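Local coordinates for protein TudS (Uncultured bacterium, PDB 6Z93) that probably removes the sulfur atom from 2-thiouracil, as a 2-thiouracil desulfurase carrying an iron-sulfur cluster, at residues A[56-61]-A[109-114]. Residues are numbered along the deposited sequence; the frame is centred on the assembly and turned at random.
Sequences PAERQG and IYNGRF. With EDO (1,2-ethanediol), chain E.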
ATOM      1  N   PRO A  56     -10.990  10.502   5.825  1.00 23.21           N
ATOM      2  CA  PRO A  56     -10.231  10.449   4.563  1.00 22.47           C
ATOM      3  C   PRO A  56      -9.076  11.447   4.575  1.00 21.38           C
ATOM      4  O   PRO A  56      -9.165  12.500   5.212  1.00 21.04           O
ATOM      5  CB  PRO A  56     -11.258  10.893   3.509  1.00 24.31           C
ATOM      6  CG  PRO A  56     -12.596  10.682   4.129  1.00 24.93           C
ATOM      7  CD  PRO A  56     -12.399  10.901   5.607  1.00 23.16           C
ATOM      8  N   ALA A  57      -7.983  11.097   3.927  1.00 20.29           N
ATOM      9  CA  ALA A  57      -6.817  11.985   3.862  1.00 19.67           C
ATOM     10  C   ALA A  57      -6.259  12.001   2.462  1.00 19.29           C
ATOM     11  O   ALA A  57      -6.424  11.041   1.703  1.00 18.91           O
ATOM     12  CB  ALA A  57      -5.744  11.552   4.845  1.00 19.89           C
ATOM     13  N   GLU A  58      -5.624  13.124   2.101  1.00 18.61           N
ATOM     14  CA  GLU A  58      -5.013  13.270   0.790  1.00 18.64           C
ATOM     15  C   GLU A  58      -3.638  13.879   0.948  1.00 18.30           C
ATOM     16  O   GLU A  58      -3.389  14.651   1.887  1.00 18.16           O
ATOM     17  CB  GLU A  58      -5.868  14.137  -0.163  1.00 21.32           C
ATOM     18  CG  GLU A  58      -7.219  13.494  -0.448  1.00 26.05           C
ATOM     19  CD  GLU A  58      -8.179  14.098  -1.458  1.00 33.21           C
ATOM     20  OE1 GLU A  58      -9.333  13.617  -1.479  1.00 33.43           O
ATOM     21  OE2 GLU A  58      -7.799  14.993  -2.245  1.00 31.15           O
ATOM     22  N   ARG A  59      -2.736  13.530   0.028  1.00 17.99           N
ATOM     23  CA  ARG A  59      -1.420  14.157   0.026  1.00 18.07           C
ATOM     24  C   ARG A  59      -1.568  15.613  -0.446  1.00 19.45           C
ATOM     25  O   ARG A  59      -2.392  15.916  -1.314  1.00 20.47           O
ATOM     26  CB  ARG A  59      -0.480  13.421  -0.950  1.00 18.65           C
ATOM     27  CG  ARG A  59      -0.151  12.001  -0.513  1.00 20.39           C
ATOM     28  CD  ARG A  59       1.021  11.463  -1.304  1.00 21.54           C
ATOM     29  NE  ARG A  59       2.235  12.234  -1.019  1.00 21.22           N
ATOM     30  CZ  ARG A  59       3.459  11.857  -1.365  1.00 23.71           C
ATOM     31  NH1 ARG A  59       3.645  10.719  -2.043  1.00 21.48           N
ATOM     32  NH2 ARG A  59       4.505  12.628  -1.076  1.00 21.29           N
ATOM     33  N   GLN A  60      -0.720  16.490   0.082  1.00 19.16           N
ATOM     34  CA  GLN A  60      -0.590  17.869  -0.367  1.00 19.81           C
ATOM     35  C   GLN A  60       0.930  18.013  -0.373  1.00 20.91           C
ATOM     36  O   GLN A  60       1.521  18.396   0.626  1.00 20.75           O
ATOM     37  CB  GLN A  60      -1.254  18.827   0.623  1.00 21.24           C
ATOM     38  CG  GLN A  60      -2.786  18.767   0.500  1.00 24.02           C
ATOM     39  CD  GLN A  60      -3.496  19.811   1.320  1.00 28.44           C
ATOM     40  OE1 GLN A  60      -2.916  20.468   2.187  1.00 30.80           O
ATOM     41  NE2 GLN A  60      -4.788  19.957   1.080  1.00 28.43           N
ATOM     42  N   GLY A  61       1.535  17.530  -1.453  1.00 22.24           N
ATOM     43  CA  GLY A  61       2.985  17.447  -1.593  1.00 23.58           C
ATOM     44  C   GLY A  61       3.540  16.412  -0.641  1.00 24.54           C
ATOM     45  O   GLY A  61       3.103  15.258  -0.669  1.00 26.29           O
ATOM     46  N   ILE A 109      -3.261   9.026  -7.336  1.00 22.91           N
ATOM     47  CA  ILE A 109      -3.718   9.429  -6.001  1.00 22.75           C
ATOM     48  C   ILE A 109      -4.722  10.589  -6.172  1.00 24.11           C
ATOM     49  O   ILE A 109      -4.772  11.225  -7.231  1.00 24.49           O
ATOM     50  CB  ILE A 109      -2.505   9.907  -5.127  1.00 21.98           C
ATOM     51  CG1 ILE A 109      -1.712  11.021  -5.846  1.00 22.41           C
ATOM     52  CG2 ILE A 109      -1.599   8.733  -4.714  1.00 21.22           C
ATOM     53  CD1 ILE A 109      -0.703  11.861  -4.937  1.00 23.63           C
ATOM     54  N   TYR A 110      -5.474  10.906  -5.116  1.00 24.46           N
ATOM     55  CA  TYR A 110      -6.334  12.075  -5.138  1.00 25.71           C
ATOM     56  C   TYR A 110      -5.461  13.324  -5.075  1.00 25.52           C
ATOM     57  O   TYR A 110      -4.360  13.293  -4.509  1.00 24.49           O
ATOM     58  CB  TYR A 110      -7.438  11.991  -4.083  1.00 27.17           C
ATOM     59  CG  TYR A 110      -8.464  10.968  -4.512  1.00 30.51           C
ATOM     60  CD1 TYR A 110      -9.429  11.283  -5.459  1.00 32.59           C
ATOM     61  CD2 TYR A 110      -8.351   9.633  -4.128  1.00 32.66           C
ATOM     62  CE1 TYR A 110     -10.338  10.334  -5.912  1.00 34.60           C
ATOM     63  CE2 TYR A 110      -9.253   8.671  -4.574  1.00 34.74           C
ATOM     64  CZ  TYR A 110     -10.253   9.028  -5.462  1.00 36.74           C
ATOM     65  OH  TYR A 110     -11.148   8.086  -5.915  1.00 40.06           O
ATOM     66  N   ASN A 111      -5.912  14.411  -5.731  1.00 25.55           N
ATOM     67  CA  ASN A 111      -5.111  15.610  -5.932  1.00 26.55           C
ATOM     68  C   ASN A 111      -4.914  16.552  -4.741  1.00 26.82           C
ATOM     69  O   ASN A 111      -4.279  17.588  -4.925  1.00 26.95           O
ATOM     70  CB  ASN A 111      -5.655  16.420  -7.117  1.00 28.07           C
ATOM     71  CG  ASN A 111      -6.989  17.098  -6.864  1.00 31.17           C
ATOM     72  OD1 ASN A 111      -7.628  16.950  -5.815  1.00 31.34           O
ATOM     73  ND2 ASN A 111      -7.448  17.855  -7.848  1.00 32.69           N
ATOM     74  N   GLY A 112      -5.400  16.202  -3.558  1.00 26.79           N
ATOM     75  CA  GLY A 112      -5.215  17.049  -2.386  1.00 27.47           C
ATOM     76  C   GLY A 112      -6.249  18.146  -2.207  1.00 28.95           C
ATOM     77  O   GLY A 112      -6.184  18.904  -1.232  1.00 28.39           O
ATOM     78  N   ARG A 113      -7.224  18.243  -3.126  1.00 29.97           N
ATOM     79  CA  ARG A 113      -8.256  19.277  -3.032  1.00 31.83           C
ATOM     80  C   ARG A 113      -9.599  18.779  -2.488  1.00 32.43           C
ATOM     81  O   ARG A 113     -10.550  19.566  -2.416  1.00 32.89           O
ATOM     82  CB  ARG A 113      -8.438  19.981  -4.377  1.00 34.04           C
ATOM     83  CG  ARG A 113      -7.194  20.763  -4.749  1.00 39.91           C
ATOM     84  CD  ARG A 113      -7.275  21.483  -6.080  1.00 46.07           C
ATOM     85  NE  ARG A 113      -6.029  22.214  -6.331  1.00 52.88           N
ATOM     86  CZ  ARG A 113      -5.740  23.413  -5.826  1.00 57.26           C
ATOM     87  NH1 ARG A 113      -6.618  24.049  -5.059  1.00 57.63           N
ATOM     88  NH2 ARG A 113      -4.574  23.990  -6.094  1.00 57.73           N
ATOM     89  N   PHE A 114      -9.699  17.483  -2.126  1.00 31.58           N
ATOM     90  CA  PHE A 114     -10.913  16.893  -1.564  1.00 31.86           C
ATOM     91  C   PHE A 114     -12.131  17.146  -2.464  1.00 33.97           C
ATOM     92  O   PHE A 114     -13.173  17.604  -1.992  1.00 34.68           O
ATOM     93  CB  PHE A 114     -11.144  17.400  -0.125  1.00 30.69           C
ATOM     94  CG  PHE A 114     -10.033  16.970   0.803  1.00 29.98           C
ATOM     95  CD1 PHE A 114     -10.066  15.737   1.417  1.00 29.86           C
ATOM     96  CD2 PHE A 114      -8.924  17.775   1.007  1.00 30.12           C
ATOM     97  CE1 PHE A 114      -9.022  15.320   2.229  1.00 30.00           C
ATOM     98  CE2 PHE A 114      -7.889  17.362   1.842  1.00 30.27           C
ATOM     99  CZ  PHE A 114      -7.942  16.133   2.435  1.00 29.53           C
TER
HETATM  100  C1  EDO E 303      -7.698  20.916   2.821  0.80 45.86           C
HETATM  101  O1  EDO E 303      -6.652  21.627   2.194  0.80 46.07           O
HETATM  102  C2  EDO E 303      -7.337  20.531   4.201  0.80 45.63           C
HETATM  103  O2  EDO E 303      -6.934  21.644   4.973  0.80 45.73           O
HETATM  104  O   HOH W   1      -9.595  15.358  -4.833  1.00 36.23           O
HETATM  105  O   HOH W   2      -3.616  11.859  -2.170  1.00 21.77           O
HETATM  106  O   HOH W   3      -2.249  14.906  -3.805  1.00 29.18           O
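The CA atoms of Glu58 and Gly112, 4.9 Å apart, are the closest CA pair where strand 57-60 of one two-stranded antiparallel sheet meets the loop that follows strand 108-110 of another. The two strands do not pair: each has its own partner, 63-66 and 118-120 respectively, and two waters link the backbones, one between Arg59 N and Tyr110 O, the other donating to both Arg59 O and Tyr110 O. An Asx turn shapes the loop, Asn111 OD1 accepting from Arg113 N at 3.0 Å, while Asn111 ND2 is hydrogen-bonded to Glu115 OE1. Gly112 has a positive phi and its CA lies 3.2 Å from Arg59 O, so any CB would collide with that carbonyl.

Glu58 reaches into this turn with a side chain extended beyond CG, which carries the buried carboxylate to the backbone amides. Its OE2 accepts from Phe114 N at 3.1 Å, the donor standing 50° above the carboxylate plane, and more weakly from Gly112 N at 3.0 Å, where the N-H...O angle is only 126°. Along the way the chain slides over one face of the Phe114 ring: Glu58 CG sits 4.1 Å from the centroid in a CH-pi contact, and the carboxylate stacks at 20° to the ring plane. Tyr110 CB touches Glu58 CD at 3.4 Å. Replacing Glu58 by an alanine would probably leave the amides of Gly112 and Phe114 without their carboxylate acceptor and the Phe114 ring without the methylene and carboxylate packed over that face.

At the solvent-exposed end of the strand, Gln60 NE2 donates to Gly112 O at 2.9 Å, in the carbonyl plane, and also to O1 of a 1,2-ethanediol, probably from the crystallisation liquor.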